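Local structure of Fc fragment of IgE receptor II (Bos taurus, 6PWT) at residues A[44-49]-A[127-132]; A[69-74]-A[102-107]. The protein probably serves as the low-affinity IgE receptor CD23, whose C-type lectin domain here binds calcium ions and mannose. All blocks are in the same frame, centred on the assembly; numbering follows the deposited sequence.

Interaction 1 of 2, residues A[44-49]-A[127-132]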
loop_
_atom_site.group_PDB
_atom_site.type_symbol
_atom_site.label_atom_id
_atom_site.label_comp_id
_atom_site.label_asym_id
_atom_site.label_seq_id
_atom_site.Cartn_x
_atom_site.Cartn_y
_atom_site.Cartn_z
ATOM N N LEU A 44 2.228 6.209 0.360
ATOM C CA LEU A 44 1.751 4.841 0.481
ATOM C C LEU A 44 2.170 4.052 -0.750
ATOM O O LEU A 44 2.171 4.567 -1.860
ATOM C CB LEU A 44 0.246 4.773 0.713
ATOM C CG LEU A 44 -0.026 5.100 2.167
ATOM C CD1 LEU A 44 -1.515 5.377 2.359
ATOM C CD2 LEU A 44 0.462 3.984 3.026
ATOM N N VAL A 45 2.543 2.798 -0.520
ATOM C CA VAL A 45 3.271 2.033 -1.516
ATOM C C VAL A 45 2.435 1.793 -2.755
ATOM O O VAL A 45 1.233 1.529 -2.683
ATOM C CB VAL A 45 3.748 0.707 -0.905
ATOM C CG1 VAL A 45 2.556 -0.140 -0.540
ATOM C CG2 VAL A 45 4.662 -0.032 -1.854
ATOM N N SER A 46 3.089 1.846 -3.898
ATOM C CA SER A 46 2.506 1.483 -5.169
ATOM C C SER A 46 3.244 0.259 -5.679
ATOM O O SER A 46 4.471 0.166 -5.561
ATOM C CB SER A 46 2.642 2.608 -6.210
ATOM O OG SER A 46 2.067 3.823 -5.779
ATOM N N ILE A 47 2.501 -0.675 -6.250
ATOM C CA ILE A 47 2.997 -2.013 -6.525
ATOM C C ILE A 47 2.768 -2.249 -8.013
ATOM O O ILE A 47 1.633 -2.136 -8.489
ATOM C CB ILE A 47 2.263 -3.082 -5.699
ATOM C CG1 ILE A 47 2.240 -2.740 -4.205
ATOM C CG2 ILE A 47 2.868 -4.430 -5.933
ATOM C CD1 ILE A 47 1.353 -3.639 -3.393
ATOM N N HIS A 48 3.825 -2.598 -8.747
ATOM C CA HIS A 48 3.748 -2.617 -10.202
ATOM C C HIS A 48 4.342 -3.879 -10.795
ATOM O O HIS A 48 4.538 -3.930 -12.015
ATOM C CB HIS A 48 4.450 -1.410 -10.838
ATOM C CG HIS A 48 3.773 -0.119 -10.547
ATOM N ND1 HIS A 48 2.546 0.203 -11.086
ATOM C CD2 HIS A 48 4.155 0.946 -9.804
ATOM C CE1 HIS A 48 2.174 1.390 -10.638
ATOM N NE2 HIS A 48 3.144 1.873 -9.883
ATOM N N SER A 49 4.615 -4.897 -9.979
ATOM C CA SER A 49 5.122 -6.162 -10.482
ATOM C C SER A 49 4.953 -7.234 -9.409
ATOM O O SER A 49 4.868 -6.917 -8.213
ATOM C CB SER A 49 6.600 -6.036 -10.833
ATOM O OG SER A 49 7.307 -5.870 -9.616
ATOM N N VAL A 127 2.450 0.615 4.572
ATOM C CA VAL A 127 3.730 0.560 3.893
ATOM C C VAL A 127 3.918 1.800 3.052
ATOM O O VAL A 127 3.133 2.056 2.146
ATOM C CB VAL A 127 3.765 -0.667 2.980
ATOM C CG1 VAL A 127 5.137 -0.816 2.288
ATOM C CG2 VAL A 127 3.321 -1.884 3.743
ATOM N N CYS A 128 5.048 2.440 3.205
ATOM C CA CYS A 128 5.412 3.585 2.385
ATOM C C CYS A 128 6.508 3.134 1.440
ATOM O O CYS A 128 7.181 2.126 1.682
ATOM C CB CYS A 128 5.925 4.791 3.174
ATOM S SG CYS A 128 5.081 5.246 4.689
ATOM N N ASP A 129 6.675 3.905 0.365
ATOM C CA ASP A 129 7.794 3.759 -0.552
ATOM C C ASP A 129 8.370 5.141 -0.841
ATOM O O ASP A 129 7.778 6.178 -0.506
ATOM C CB ASP A 129 7.387 3.032 -1.856
ATOM C CG ASP A 129 6.439 3.863 -2.776
ATOM O OD1 ASP A 129 6.410 5.113 -2.725
ATOM O OD2 ASP A 129 5.716 3.240 -3.587
ATOM N N ARG A 130 9.561 5.106 -1.442
ATOM C CA ARG A 130 10.343 6.255 -1.882
ATOM C C ARG A 130 11.205 5.790 -3.047
ATOM O O ARG A 130 11.376 4.586 -3.266
ATOM C CB ARG A 130 11.257 6.659 -0.733
ATOM C CG ARG A 130 10.682 7.515 0.336
ATOM C CD ARG A 130 11.713 7.568 1.458
ATOM N NE ARG A 130 12.998 8.013 1.009
ATOM C CZ ARG A 130 13.352 9.282 1.021
ATOM N NH1 ARG A 130 12.478 10.178 1.456
ATOM N NH2 ARG A 130 14.560 9.642 0.591
ATOM N N LEU A 131 11.820 6.735 -3.753
ATOM C CA LEU A 131 12.884 6.368 -4.684
ATOM C C LEU A 131 14.211 6.287 -3.944
ATOM O O LEU A 131 14.552 7.186 -3.169
ATOM C CB LEU A 131 12.998 7.382 -5.823
ATOM C CG LEU A 131 12.703 6.899 -7.239
ATOM C CD1 LEU A 131 11.596 5.845 -7.272
ATOM C CD2 LEU A 131 12.326 8.101 -8.086
ATOM N N ALA A 132 14.962 5.216 -4.176
ATOM C CA ALA A 132 16.336 5.203 -3.701
ATOM C C ALA A 132 17.136 6.292 -4.403
ATOM O O ALA A 132 16.911 6.605 -5.576
ATOM C CB ALA A 132 16.991 3.843 -3.957
#
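Val127 O is approached by both Leu44 and Val45. Val45 N donates to Val127 O at 2.8 Å; the N-H···O angle of 140° shows that this bond is bent. A CA-H···O contact from Leu44 adds to it, and Leu44 CD2 lies 3.4 Å from Val127 O. These contacts lie beside an antiparallel, non-hydrogen-bonded bridge between Leu44 and Cys128, whose CA atoms are 4.3 Å apart; on its other side Asp129 has a backbone bond with Arg43. Strand 43-44 is only two residues long, and past it a side chain takes over: Asp129 OD2 accepts the backbone N-H of Ser46, with Ser46 N 3.0 Å from Asp129 OD2. That bond is nearly straight (163°), although the nitrogen stands above the carboxylate plane by 36°. Asp129 CG sits between its own backbone N and carbonyl carbon, and the Asp129 side chain crosses that of Val45 at about a right angle; Val45 CG2 is 3.8 Å from Asp129 OD2. The other methyl of Val45, CG1, meets Val127 CB at 3.8 Å, an apolar contact next to the Val45 N to Val127 O bond. Lys19 is a weak, long-range charge partner of Asp129. All six touching residues are buried. Leu56 of helix 50-59 packs on Val45 and Val127, while helix 30-39 lies against Leu44 and is joined to Cys128 of strand 123-131 through the Cys37 disulfide, a bond familiar from the C-type lectin fold.

Interaction 2 of 2, residues A[69-74]-A[102-107]; sequences LRDLDI and GENCVM. With CA (calcium ion), chain D; CA (calcium ion), chain C; MAN (alpha-D-mannopyranose), chain B.
The calcium and sugar site of the C-type lectin fold lies at the end of the antiparallel pair of strands 69-71 and 105-107, with Leu69 ending the family's WIGL sequence. Two backbone bonds flank the Arg70-Cys105 bridge: Val106 N donates to Leu69 O at 3.0 Å, and Asp71 N to Asn104 O at 3.1 Å. The side chains of Leu69 and Val106 run alongside each other in the same direction, with Leu69 CB 3.8 Å from Val106 CB. Asn104 and Cys105 both face Ala117 in a classic beta bulge.

Beyond this pairing Asp71 and Asn104 converge on the chain D calcium ion. Asp71 CG, set between its backbone N and carbonyl carbon (chi1 71°), brings both carboxylate oxygens round to the ion. Asp71 OD2, the nearer, is 2.4 Å from the chain D calcium ion and is also hydrogen-bonded to Gly76. Asn104 OD1 lies 2.3 Å from the chain D calcium ion, its amide turned 60° from the carboxylate; the shared ion probably offsets the closeness of Asp71 OD1 and Asn104 OD1. Glu103 O, a water, Glu75 and Asp98 also bind this ion. Leu72 CD2 rests against Asn104 CB at the outer margin.

Glu103 bridges two sites: its carbonyl serves the chain D ion, while its side chain, extended beyond CG, places Glu103 OE1 2.6 Å from the chain C calcium ion. Glu95 and Asn97 of the EPN sequence, with Asn115 and Asp116, also bind that ion, as in mannose-binding relatives. Mannose joins the same shell through two hydroxyls: MAN O3 binds the chain C calcium ion, and MAN O4 is 2.4 Å from it.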
loop_
_atom_site.group_PDB
_atom_site.type_symbol
_atom_site.label_atom_id
_atom_site.label_comp_id
_atom_site.label_asym_id
_atom_site.label_seq_id
_atom_site.Cartn_x
_atom_site.Cartn_y
_atom_site.Cartn_z
ATOM N N LEU A 69 -3.552 2.512 -2.912
ATOM C CA LEU A 69 -4.481 2.252 -4.004
ATOM C C LEU A 69 -5.876 2.616 -3.484
ATOM O O LEU A 69 -6.281 2.198 -2.394
ATOM C CB LEU A 69 -4.414 0.775 -4.421
ATOM C CG LEU A 69 -5.167 0.324 -5.681
ATOM C CD1 LEU A 69 -4.614 0.972 -6.938
ATOM C CD2 LEU A 69 -5.256 -1.167 -5.851
ATOM N N ARG A 70 -6.618 3.391 -4.262
ATOM C CA ARG A 70 -7.911 3.881 -3.791
ATOM C C ARG A 70 -8.765 4.227 -5.002
ATOM O O ARG A 70 -8.249 4.540 -6.073
ATOM C CB ARG A 70 -7.751 5.041 -2.794
ATOM C CG ARG A 70 -7.414 6.395 -3.346
ATOM C CD ARG A 70 -6.052 6.469 -3.951
ATOM N NE ARG A 70 -5.754 7.824 -4.425
ATOM C CZ ARG A 70 -4.617 8.195 -5.000
ATOM N NH1 ARG A 70 -3.644 7.324 -5.178
ATOM N NH2 ARG A 70 -4.471 9.435 -5.425
ATOM N N ASP A 71 -10.077 4.229 -4.808
ATOM C CA ASP A 71 -11.035 4.671 -5.827
ATOM C C ASP A 71 -11.946 5.806 -5.351
ATOM O O ASP A 71 -13.137 5.862 -5.667
ATOM C CB ASP A 71 -11.859 3.499 -6.359
ATOM C CG ASP A 71 -12.860 2.966 -5.358
ATOM O OD1 ASP A 71 -12.641 3.128 -4.156
ATOM O OD2 ASP A 71 -13.903 2.433 -5.784
ATOM N N LEU A 72 -11.377 6.704 -4.555
ATOM C CA LEU A 72 -12.102 7.862 -4.049
ATOM C C LEU A 72 -12.654 8.720 -5.191
ATOM O O LEU A 72 -13.783 9.223 -5.098
ATOM C CB LEU A 72 -11.198 8.673 -3.115
ATOM C CG LEU A 72 -11.078 7.955 -1.730
ATOM C CD1 LEU A 72 -9.885 8.398 -0.938
ATOM C CD2 LEU A 72 -12.302 7.820 -0.853
ATOM N N ASP A 73 -11.871 8.937 -6.264
ATOM C CA ASP A 73 -12.259 9.942 -7.262
ATOM C C ASP A 73 -13.404 9.479 -8.155
ATOM O O ASP A 73 -14.368 10.217 -8.356
ATOM C CB ASP A 73 -11.085 10.272 -8.192
ATOM C CG ASP A 73 -9.999 11.070 -7.532
ATOM O OD1 ASP A 73 -10.270 11.657 -6.463
ATOM O OD2 ASP A 73 -8.870 11.111 -8.101
ATOM N N ILE A 74 -13.324 8.263 -8.687
ATOM C CA ILE A 74 -14.395 7.639 -9.463
ATOM C C ILE A 74 -14.588 6.230 -8.932
ATOM O O ILE A 74 -13.625 5.449 -8.890
ATOM C CB ILE A 74 -14.096 7.600 -10.971
ATOM C CG1 ILE A 74 -14.029 9.017 -11.532
ATOM C CG2 ILE A 74 -15.145 6.728 -11.706
ATOM C CD1 ILE A 74 -13.605 9.073 -12.987
ATOM N N GLY A 102 -19.475 0.880 1.762
ATOM C CA GLY A 102 -18.561 1.467 0.830
ATOM C C GLY A 102 -17.141 1.133 1.194
ATOM O O GLY A 102 -16.774 1.192 2.370
ATOM N N GLU A 103 -16.376 0.647 0.248
ATOM C CA GLU A 103 -14.976 0.354 0.484
ATOM C C GLU A 103 -14.162 1.014 -0.617
ATOM O O GLU A 103 -14.319 0.659 -1.785
ATOM C CB GLU A 103 -14.731 -1.157 0.584
ATOM C CG GLU A 103 -15.437 -1.743 1.819
ATOM C CD GLU A 103 -15.224 -3.233 2.027
ATOM O OE1 GLU A 103 -15.234 -3.965 1.007
ATOM O OE2 GLU A 103 -15.108 -3.669 3.207
ATOM N N ASN A 104 -13.366 2.025 -0.280
ATOM C CA ASN A 104 -12.680 2.821 -1.295
ATOM C C ASN A 104 -11.162 2.815 -1.093
ATOM O O ASN A 104 -10.441 3.447 -1.871
ATOM C CB ASN A 104 -13.148 4.280 -1.372
ATOM C CG ASN A 104 -14.651 4.428 -1.493
ATOM O OD1 ASN A 104 -15.285 3.696 -2.257
ATOM N ND2 ASN A 104 -15.225 5.440 -0.792
ATOM N N CYS A 105 -10.647 2.041 -0.146
ATOM C CA CYS A 105 -9.218 2.030 0.114
ATOM C C CYS A 105 -8.720 0.594 0.146
ATOM O O CYS A 105 -9.326 -0.245 0.812
ATOM C CB CYS A 105 -8.912 2.718 1.421
ATOM S SG CYS A 105 -9.254 4.449 1.363
ATOM N N VAL A 106 -7.559 0.325 -0.457
ATOM C CA VAL A 106 -7.088 -1.049 -0.621
ATOM C C VAL A 106 -6.049 -1.387 0.441
ATOM O O VAL A 106 -5.200 -0.556 0.787
ATOM C CB VAL A 106 -6.558 -1.254 -2.047
ATOM C CG1 VAL A 106 -6.082 -2.665 -2.286
ATOM C CG2 VAL A 106 -7.749 -0.984 -2.981
ATOM N N MET A 107 -6.207 -2.573 1.036
ATOM C CA MET A 107 -5.320 -3.166 2.026
ATOM C C MET A 107 -4.761 -4.464 1.465
ATOM O O MET A 107 -5.374 -5.087 0.581
ATOM C CB MET A 107 -6.059 -3.519 3.302
ATOM C CG MET A 107 -6.846 -4.762 3.134
ATOM S SD MET A 107 -7.658 -5.270 4.630
ATOM C CE MET A 107 -6.222 -5.595 5.626
HETATM CA CA CA D . -15.075 1.915 -3.742
HETATM CA CA CA C . -13.696 -5.858 0.169
HETATM C C1 MAN B . -15.380 -8.483 5.025
HETATM C C2 MAN B . -14.539 -7.282 4.721
HETATM C C3 MAN B . -14.796 -6.974 3.255
HETATM C C4 MAN B . -14.268 -8.153 2.440
HETATM C C5 MAN B . -15.051 -9.407 2.861
HETATM C C6 MAN B . -14.527 -10.666 2.230
HETATM O O2 MAN B . -13.152 -7.660 4.749
HETATM O O3 MAN B . -14.194 -5.779 2.798
HETATM O O4 MAN B . -14.435 -7.917 1.050
HETATM O O5 MAN B . -14.948 -9.565 4.298
HETATM O O6 MAN B . -15.595 -11.593 2.197
HETATM O O HOH W 1 -14.605 -0.237 -4.605
#

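Overall arrangement
The centres of interactions 1 and 2 are about 17 Å apart, on opposite sides of the chain's centre, and their nearest atoms come within about 5 Å without touching. The order along the chain is 44-49, 69-74, 102-107, 127-132, so the outer pair encloses the inner one. One sheet connects them: strand 65-71, which carries part of interaction 2, runs parallel to its neighbour 123-131, which carries part of interaction 1. A backbone bond from Val45 to Gly68 links segment 44-49 to strand 65-71 just before segment 69-74. Interaction 1 packs against helices 30-39 and 50-59, whereas interaction 2 carries ligands of both calcium ions, one of which holds mannose.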